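Local coordinates for endoglucanase, glycoside hydrolase family 5 protein (Cytophaga hutchinsonii, PDB 5IHS), which probably hydrolyses internal beta-1,4-glucosidic bonds of cellulose, as an endoglucanase of glycoside hydrolase family 5 with a TIM-barrel fold, at residues N159-A164 / K169-Y174; T247-C252 / L267-L272. All blocks are in the same frame, centred on the assembly; numbering follows the deposited sequence.

Interaction 1 of 2, residues N159-A164 / K169-Y174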
ATOM      1  N   ASN A 159       0.059   6.941   6.233  1.00  6.33           N
ATOM      2  CA  ASN A 159      -0.260   5.541   6.506  1.00  6.14           C
ATOM      3  C   ASN A 159      -1.483   5.339   7.401  1.00  6.25           C
ATOM      4  O   ASN A 159      -2.503   4.797   6.946  1.00  6.08           O
ATOM      5  CB  ASN A 159       0.968   4.889   7.141  1.00  6.46           C
ATOM      6  CG  ASN A 159       0.690   3.492   7.656  1.00  6.58           C
ATOM      7  OD1 ASN A 159       0.088   2.684   6.963  1.00  7.33           O
ATOM      8  ND2 ASN A 159       1.104   3.201   8.889  1.00  7.42           N
ATOM      9  N   GLU A 160      -1.367   5.727   8.677  1.00  6.07           N
ATOM     10  CA  GLU A 160      -2.355   5.366   9.695  1.00  6.63           C
ATOM     11  C   GLU A 160      -2.524   6.486  10.705  1.00  7.00           C
ATOM     12  O   GLU A 160      -1.903   6.484  11.783  1.00  7.38           O
ATOM     13  CB  GLU A 160      -1.994   4.069  10.405  1.00  6.97           C
ATOM     14  CG  GLU A 160      -2.409   2.840   9.640  1.00  7.42           C
ATOM     15  CD  GLU A 160      -2.175   1.549  10.399  1.00  8.05           C
ATOM     16  OE1 GLU A 160      -1.740   1.606  11.576  1.00  9.60           O
ATOM     17  OE2 GLU A 160      -2.447   0.466   9.833  1.00  8.16           O
ATOM     18  N   PRO A 161      -3.388   7.448  10.414  1.00  6.78           N
ATOM     19  CA  PRO A 161      -3.846   8.355  11.466  1.00  6.90           C
ATOM     20  C   PRO A 161      -4.363   7.551  12.656  1.00  7.55           C
ATOM     21  O   PRO A 161      -4.889   6.446  12.507  1.00  8.19           O
ATOM     22  CB  PRO A 161      -4.965   9.150  10.782  1.00  7.14           C
ATOM     23  CG  PRO A 161      -4.665   9.044   9.301  1.00  7.19           C
ATOM     24  CD  PRO A 161      -4.090   7.665   9.139  1.00  6.86           C
ATOM     25  N   LEU A 162      -4.207   8.114  13.849  1.00  7.78           N
ATOM     26  CA  LEU A 162      -4.632   7.462  15.080  1.00  8.97           C
ATOM     27  C   LEU A 162      -6.138   7.635  15.300  1.00  8.33           C
ATOM     28  O   LEU A 162      -6.834   8.322  14.552  1.00  8.72           O
ATOM     29  CB  LEU A 162      -3.826   8.016  16.252  1.00 11.58           C
ATOM     30  CG  LEU A 162      -2.317   7.794  16.118  1.00 14.64           C
ATOM     31  CD1 LEU A 162      -1.589   8.426  17.289  1.00 17.19           C
ATOM     32  CD2 LEU A 162      -1.980   6.313  16.017  1.00 15.57           C
ATOM     33  N   GLN A 163      -6.651   6.973  16.337  1.00  9.35           N
ATOM     34  CA  GLN A 163      -8.061   7.140  16.667  1.00  9.65           C
ATOM     35  C   GLN A 163      -8.391   8.596  17.000  1.00  8.12           C
ATOM     36  O   GLN A 163      -9.502   9.062  16.718  1.00  8.99           O
ATOM     37  CB  GLN A 163      -8.422   6.221  17.827  1.00 11.54           C
ATOM     38  CG  GLN A 163      -9.905   6.109  18.065  1.00 13.10           C
ATOM     39  CD  GLN A 163     -10.227   5.319  19.313  1.00 17.38           C
ATOM     40  OE1 GLN A 163      -9.358   4.663  19.900  1.00 20.24           O
ATOM     41  NE2 GLN A 163     -11.484   5.368  19.726  1.00 18.80           N
ATOM     42  N   ALA A 164      -7.446   9.326  17.597  1.00  8.67           N
ATOM     43  CA  ALA A 164      -7.686  10.710  17.983  1.00  8.65           C
ATOM     44  C   ALA A 164      -7.620  11.692  16.820  1.00  8.78           C
ATOM     45  O   ALA A 164      -7.962  12.864  17.005  1.00 10.06           O
ATOM     46  CB  ALA A 164      -6.657  11.141  19.028  1.00  9.49           C
ATOM     47  N   LYS A 169     -10.523  18.028  10.723  1.00 12.21           N
ATOM     48  CA  LYS A 169      -9.628  19.028  11.294  1.00 13.68           C
ATOM     49  C   LYS A 169      -8.148  18.740  11.072  1.00 12.30           C
ATOM     50  O   LYS A 169      -7.357  19.687  10.988  1.00 13.96           O
ATOM     51  CB  LYS A 169      -9.885  19.160  12.795  1.00 17.05           C
ATOM     52  CG  LYS A 169     -11.246  19.726  13.130  1.00 21.93           C
ATOM     53  CD  LYS A 169     -11.427  19.854  14.638  1.00 26.11           C
ATOM     54  CE  LYS A 169     -12.775  20.462  14.997  1.00 29.14           C
ATOM     55  NZ  LYS A 169     -13.811  19.424  15.234  1.00 31.00           N
ATOM     56  N   ASP A 170      -7.742  17.465  11.005  1.00 11.11           N
ATOM     57  CA  ASP A 170      -6.325  17.094  10.950  1.00 10.89           C
ATOM     58  C   ASP A 170      -5.945  16.429   9.635  1.00  9.70           C
ATOM     59  O   ASP A 170      -5.025  16.899   8.951  1.00 10.62           O
ATOM     60  CB  ASP A 170      -5.963  16.130  12.095  1.00 13.09           C
ATOM     61  CG  ASP A 170      -6.162  16.717  13.449  1.00 16.45           C
ATOM     62  OD1 ASP A 170      -5.744  17.870  13.646  1.00 18.02           O
ATOM     63  OD2 ASP A 170      -6.723  16.003  14.316  1.00 17.26           O
ATOM     64  N   ILE A 171      -6.605  15.327   9.274  1.00  8.50           N
ATOM     65  CA  ILE A 171      -6.140  14.530   8.145  1.00  8.24           C
ATOM     66  C   ILE A 171      -6.383  15.263   6.837  1.00  8.26           C
ATOM     67  O   ILE A 171      -5.486  15.370   5.987  1.00  8.42           O
ATOM     68  CB  ILE A 171      -6.808  13.144   8.108  1.00  8.25           C
ATOM     69  CG1 ILE A 171      -6.666  12.377   9.431  1.00  8.22           C
ATOM     70  CG2 ILE A 171      -6.235  12.349   6.939  1.00  8.76           C
ATOM     71  CD1 ILE A 171      -7.585  11.160   9.546  1.00  8.35           C
ATOM     72  N   LYS A 172      -7.624  15.707   6.618  1.00  8.25           N
ATOM     73  CA  LYS A 172      -7.964  16.295   5.322  1.00  8.84           C
ATOM     74  C   LYS A 172      -7.125  17.527   5.021  1.00  9.08           C
ATOM     75  O   LYS A 172      -6.564  17.612   3.913  1.00  9.19           O
ATOM     76  CB  LYS A 172      -9.473  16.551   5.208  1.00  9.48           C
ATOM     77  CG  LYS A 172      -9.887  16.941   3.803  1.00 10.18           C
ATOM     78  CD  LYS A 172     -11.375  17.247   3.665  1.00 11.10           C
ATOM     79  CE  LYS A 172     -11.729  17.450   2.206  1.00 13.76           C
ATOM     80  NZ  LYS A 172     -12.972  18.202   2.003  1.00 15.94           N
ATOM     81  N   PRO A 173      -6.989  18.504   5.931  1.00  9.75           N
ATOM     82  CA  PRO A 173      -6.135  19.664   5.615  1.00 10.09           C
ATOM     83  C   PRO A 173      -4.684  19.282   5.370  1.00  9.62           C
ATOM     84  O   PRO A 173      -4.046  19.835   4.464  1.00  9.95           O
ATOM     85  CB  PRO A 173      -6.311  20.583   6.835  1.00 11.92           C
ATOM     86  CG  PRO A 173      -7.571  20.157   7.461  1.00 11.84           C
ATOM     87  CD  PRO A 173      -7.705  18.689   7.208  1.00 10.28           C
ATOM     88  N   TYR A 174      -4.138  18.343   6.151  1.00  9.08           N
ATOM     89  CA  TYR A 174      -2.785  17.861   5.892  1.00  8.72           C
ATOM     90  C   TYR A 174      -2.685  17.281   4.488  1.00  8.35           C
ATOM     91  O   TYR A 174      -1.764  17.609   3.724  1.00  8.70           O
ATOM     92  CB  TYR A 174      -2.386  16.801   6.930  1.00  9.11           C
ATOM     93  CG  TYR A 174      -1.250  15.935   6.436  1.00  8.35           C
ATOM     94  CD1 TYR A 174       0.074  16.340   6.581  1.00  8.97           C
ATOM     95  CD2 TYR A 174      -1.491  14.735   5.786  1.00  8.18           C
ATOM     96  CE1 TYR A 174       1.118  15.572   6.100  1.00  8.75           C
ATOM     97  CE2 TYR A 174      -0.453  13.970   5.307  1.00  7.94           C
ATOM     98  CZ  TYR A 174       0.849  14.393   5.458  1.00  8.41           C
ATOM     99  OH  TYR A 174       1.909  13.659   4.986  1.00  8.42           O
TER
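Pro161 and Ile171 carry this contact, and they pack tightly over a small area. The end of the isoleucine rests against the CB-CG bond of the proline: Ile171 CD1 lies 3.5 Å from Pro161 CB and 3.6 Å from Pro161 CG. Behind it, Ile171 CG1 follows at 3.9 Å from Pro161 CG, and the two side chains cross at about a right angle. Ile171 sends CG2 anti to its backbone N and CG1 beside that N (chi1 -53°), and an extended second torsion of 166° then carries CD1 out to the proline. A rigid ring suits the loop, and a branched aliphatic chain suits the buried side of helix 167-185. Glu160, buried just before the proline, belongs to an Asn-Glu-Pro sequence like that which bears the acid/base in family 5 enzymes.

Toward solvent the contact is loose. Asp170 OD2 stays 4.3 Å from Ala164 O, two acceptors with no reason to draw closer. The carboxylate instead accepts a bond from Ser166 N, a role that suits an aspartate in the first turns of a helix. Between 159-164 and 169-174, then, cohesion is apolar, and the polar link of Asp170 runs to Ser166 between them.

Interaction 2 of 2, residues T247-C252 / L267-L272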
ATOM      1  N   THR A 247      -4.044  -0.609   1.321  1.00  5.70           N
ATOM      2  CA  THR A 247      -2.597  -0.546   1.184  1.00  5.88           C
ATOM      3  C   THR A 247      -1.891  -1.426   2.193  1.00  5.77           C
ATOM      4  O   THR A 247      -0.685  -1.644   2.049  1.00  6.53           O
ATOM      5  CB  THR A 247      -2.070   0.891   1.278  1.00  6.25           C
ATOM      6  OG1 THR A 247      -2.397   1.404   2.565  1.00  6.90           O
ATOM      7  CG2 THR A 247      -2.647   1.791   0.173  1.00  7.50           C
ATOM      8  N   GLU A 248      -2.608  -1.932   3.196  1.00  5.67           N
ATOM      9  CA  GLU A 248      -2.021  -2.831   4.177  1.00  5.81           C
ATOM     10  C   GLU A 248      -3.113  -3.702   4.778  1.00  5.68           C
ATOM     11  O   GLU A 248      -4.148  -3.190   5.234  1.00  6.48           O
ATOM     12  CB  GLU A 248      -1.343  -2.027   5.292  1.00  6.83           C
ATOM     13  CG  GLU A 248      -0.442  -2.846   6.168  1.00  7.69           C
ATOM     14  CD  GLU A 248       0.088  -2.045   7.346  1.00  8.12           C
ATOM     15  OE1 GLU A 248       0.739  -0.992   7.117  1.00  8.16           O
ATOM     16  OE2 GLU A 248      -0.164  -2.479   8.497  1.00  9.71           O
ATOM     17  N   TYR A 249      -2.866  -5.009   4.828  1.00  5.45           N
ATOM     18  CA  TYR A 249      -3.715  -5.907   5.603  1.00  5.71           C
ATOM     19  C   TYR A 249      -2.837  -7.028   6.132  1.00  5.72           C
ATOM     20  O   TYR A 249      -1.802  -7.361   5.554  1.00  6.38           O
ATOM     21  CB  TYR A 249      -4.902  -6.486   4.780  1.00  6.06           C
ATOM     22  CG  TYR A 249      -4.454  -7.543   3.799  1.00  6.28           C
ATOM     23  CD1 TYR A 249      -3.945  -7.185   2.557  1.00  6.10           C
ATOM     24  CD2 TYR A 249      -4.515  -8.901   4.110  1.00  6.79           C
ATOM     25  CE1 TYR A 249      -3.481  -8.141   1.662  1.00  6.72           C
ATOM     26  CE2 TYR A 249      -4.052  -9.865   3.222  1.00  7.17           C
ATOM     27  CZ  TYR A 249      -3.526  -9.479   2.003  1.00  6.71           C
ATOM     28  OH  TYR A 249      -3.055 -10.449   1.157  1.00  7.11           O
ATOM     29  N   GLY A 250      -3.276  -7.639   7.226  1.00  6.83           N
ATOM     30  CA  GLY A 250      -2.640  -8.820   7.756  1.00  7.37           C
ATOM     31  C   GLY A 250      -3.511 -10.062   7.625  1.00  7.50           C
ATOM     32  O   GLY A 250      -4.620 -10.034   7.103  1.00  7.67           O
ATOM     33  N   THR A 251      -2.977 -11.166   8.142  1.00  7.64           N
ATOM     34  CA  THR A 251      -3.713 -12.426   8.236  1.00  7.78           C
ATOM     35  C   THR A 251      -4.053 -12.784   9.681  1.00  8.45           C
ATOM     36  O   THR A 251      -4.575 -13.878   9.934  1.00  9.40           O
ATOM     37  CB  THR A 251      -2.886 -13.558   7.635  1.00  8.44           C
ATOM     38  OG1 THR A 251      -1.666 -13.654   8.380  1.00  8.83           O
ATOM     39  CG2 THR A 251      -2.599 -13.323   6.152  1.00  8.93           C
ATOM     40  N   CYS A 252      -3.771 -11.899  10.631  1.00  8.13           N
ATOM     41  CA  CYS A 252      -3.767 -12.237  12.047  1.00  8.90           C
ATOM     42  C   CYS A 252      -4.445 -11.105  12.810  1.00  9.25           C
ATOM     43  O   CYS A 252      -5.136 -10.254  12.237  1.00  9.67           O
ATOM     44  CB  CYS A 252      -2.324 -12.500  12.491  1.00 10.80           C
ATOM     45  SG  CYS A 252      -1.206 -11.147  12.183  1.00 13.74           S
ATOM     46  N   LEU A 267     -12.666 -14.535   3.666  1.00  8.30           N
ATOM     47  CA  LEU A 267     -13.878 -13.720   3.572  1.00  8.97           C
ATOM     48  C   LEU A 267     -13.544 -12.303   3.136  1.00  8.58           C
ATOM     49  O   LEU A 267     -14.296 -11.691   2.363  1.00  9.30           O
ATOM     50  CB  LEU A 267     -14.639 -13.696   4.897  1.00  9.59           C
ATOM     51  CG  LEU A 267     -15.249 -15.023   5.349  1.00 10.75           C
ATOM     52  CD1 LEU A 267     -16.018 -14.804   6.630  1.00 11.73           C
ATOM     53  CD2 LEU A 267     -16.145 -15.642   4.284  1.00 11.59           C
ATOM     54  N   TRP A 268     -12.419 -11.768   3.610  1.00  7.29           N
ATOM     55  CA  TRP A 268     -11.979 -10.467   3.137  1.00  7.23           C
ATOM     56  C   TRP A 268     -11.605 -10.507   1.659  1.00  7.40           C
ATOM     57  O   TRP A 268     -11.980  -9.604   0.908  1.00  7.66           O
ATOM     58  CB  TRP A 268     -10.818  -9.959   3.982  1.00  7.28           C
ATOM     59  CG  TRP A 268     -11.247  -9.274   5.236  1.00  7.15           C
ATOM     60  CD1 TRP A 268     -11.280  -9.786   6.499  1.00  7.89           C
ATOM     61  CD2 TRP A 268     -11.689  -7.919   5.337  1.00  7.26           C
ATOM     62  NE1 TRP A 268     -11.715  -8.821   7.385  1.00  8.07           N
ATOM     63  CE2 TRP A 268     -11.970  -7.665   6.696  1.00  8.16           C
ATOM     64  CE3 TRP A 268     -11.857  -6.892   4.410  1.00  7.37           C
ATOM     65  CZ2 TRP A 268     -12.409  -6.417   7.144  1.00  8.55           C
ATOM     66  CZ3 TRP A 268     -12.291  -5.658   4.852  1.00  8.35           C
ATOM     67  CH2 TRP A 268     -12.563  -5.431   6.205  1.00  9.03           C
ATOM     68  N   TYR A 269     -10.838 -11.520   1.225  1.00  7.43           N
ATOM     69  CA  TYR A 269     -10.505 -11.605  -0.196  1.00  7.84           C
ATOM     70  C   TYR A 269     -11.766 -11.634  -1.056  1.00  8.06           C
ATOM     71  O   TYR A 269     -11.812 -11.011  -2.123  1.00  8.81           O
ATOM     72  CB  TYR A 269      -9.658 -12.837  -0.492  1.00  8.64           C
ATOM     73  CG  TYR A 269      -8.221 -12.832  -0.017  1.00  7.79           C
ATOM     74  CD1 TYR A 269      -7.452 -11.670   0.041  1.00  8.49           C
ATOM     75  CD2 TYR A 269      -7.616 -14.029   0.319  1.00  8.36           C
ATOM     76  CE1 TYR A 269      -6.129 -11.710   0.452  1.00  8.38           C
ATOM     77  CE2 TYR A 269      -6.298 -14.082   0.713  1.00  8.60           C
ATOM     78  CZ  TYR A 269      -5.549 -12.929   0.775  1.00  8.31           C
ATOM     79  OH  TYR A 269      -4.228 -13.023   1.172  1.00  8.41           O
ATOM     80  N   GLU A 270     -12.792 -12.369  -0.613  1.00  8.65           N
ATOM     81  CA  GLU A 270     -14.042 -12.437  -1.367  1.00  9.52           C
ATOM     82  C   GLU A 270     -14.652 -11.047  -1.530  1.00  8.81           C
ATOM     83  O   GLU A 270     -15.066 -10.653  -2.627  1.00  9.78           O
ATOM     84  CB  GLU A 270     -15.001 -13.377  -0.640  1.00 12.32           C
ATOM     85  CG  GLU A 270     -16.364 -13.547  -1.246  1.00 15.90           C
ATOM     86  CD  GLU A 270     -17.128 -14.643  -0.517  1.00 19.37           C
ATOM     87  OE1 GLU A 270     -17.453 -14.448   0.676  1.00 20.40           O
ATOM     88  OE2 GLU A 270     -17.365 -15.719  -1.111  1.00 22.59           O
ATOM     89  N   PHE A 271     -14.706 -10.288  -0.439  1.00  8.15           N
ATOM     90  CA  PHE A 271     -15.248  -8.930  -0.473  1.00  8.34           C
ATOM     91  C   PHE A 271     -14.414  -8.012  -1.361  1.00  7.48           C
ATOM     92  O   PHE A 271     -14.952  -7.268  -2.190  1.00  8.30           O
ATOM     93  CB  PHE A 271     -15.298  -8.398   0.960  1.00  9.19           C
ATOM     94  CG  PHE A 271     -15.702  -6.956   1.070  1.00  9.56           C
ATOM     95  CD1 PHE A 271     -17.034  -6.587   1.002  1.00 11.50           C
ATOM     96  CD2 PHE A 271     -14.746  -5.968   1.272  1.00 10.47           C
ATOM     97  CE1 PHE A 271     -17.405  -5.255   1.108  1.00 12.65           C
ATOM     98  CE2 PHE A 271     -15.116  -4.639   1.381  1.00 11.93           C
ATOM     99  CZ  PHE A 271     -16.445  -4.288   1.303  1.00 12.31           C
ATOM    100  N   LEU A 272     -13.092  -8.047  -1.191  1.00  7.52           N
ATOM    101  CA  LEU A 272     -12.230  -7.157  -1.959  1.00  7.52           C
ATOM    102  C   LEU A 272     -12.318  -7.463  -3.448  1.00  7.56           C
ATOM    103  O   LEU A 272     -12.404  -6.547  -4.275  1.00  7.70           O
ATOM    104  CB  LEU A 272     -10.787  -7.249  -1.469  1.00  8.00           C
ATOM    105  CG  LEU A 272     -10.595  -6.888   0.009  1.00  9.28           C
ATOM    106  CD1 LEU A 272      -9.189  -7.232   0.461  1.00 11.64           C
ATOM    107  CD2 LEU A 272     -10.908  -5.412   0.268  1.00  9.92           C
TER
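Tyr249 and Tyr269 meet through their hydroxyls, and this hydrogen bond is the polar part of the contact: Tyr249 OH and Tyr269 OH are 2.8 Å apart, and either could be the donor. Tyr249 OH lies in the plane of the Tyr269 ring, at its edge, while Tyr269 OH sits near the plane of the Tyr249 ring. Each phenol thus offers its rim to the other hydroxyl, which suits a residue that must bury a polar group and fill space with the same side chain.

The aromatic part is an oblique pairing, with ring centroids 5.8 Å apart and planes at 82°. Its apolar touch is Tyr249 CZ against Tyr269 CE1 at 3.8 Å, beside the closer approach of Tyr249 OH to Tyr269 CE1 at 3.4 Å. Tyr249 sets CG between its backbone N and carbonyl carbon (chi1 74°), and from the end of strand 244-249 its ring reaches outward to helix 262-274. Around the pair, Tyr249 meets Phe221 of the preceding strand, and Tyr269 meets Tyr279 and touches Leu315 and Asp319 of helix 311-329.

An alanine in place of Tyr249 would probably leave the Tyr269 hydroxyl without this partner and open a gap between strand and helix. The contact ties together the first two elements of the beta-alpha-beta unit completed by strand 279-284. Its chemistry implies that two buried hydroxyls satisfy each other and probably favour this mutual setting of the rings, whose carbon surfaces fill the space between barrel wall and helix 262-274.

Overall arrangement
Interaction 1 lies entirely earlier in the chain than interaction 2; their centres are 23 Å apart. Both belong to the one eight-stranded parallel barrel. The first joins the loop after strand 153-156 to helix 167-185, and the second joins strand 244-249 to helix 262-274, so each fastens a segment from the end of a strand to the helix that follows it. Inward from these helices the two loop and strand segments converge: Glu160 OE2 and Glu248 OE2 lie 4.0 Å apart. Such a pair of glutamates, one just beyond the fourth strand and one near the end of the seventh, is consistent with the acid/base and nucleophile of family 5 glycosidases.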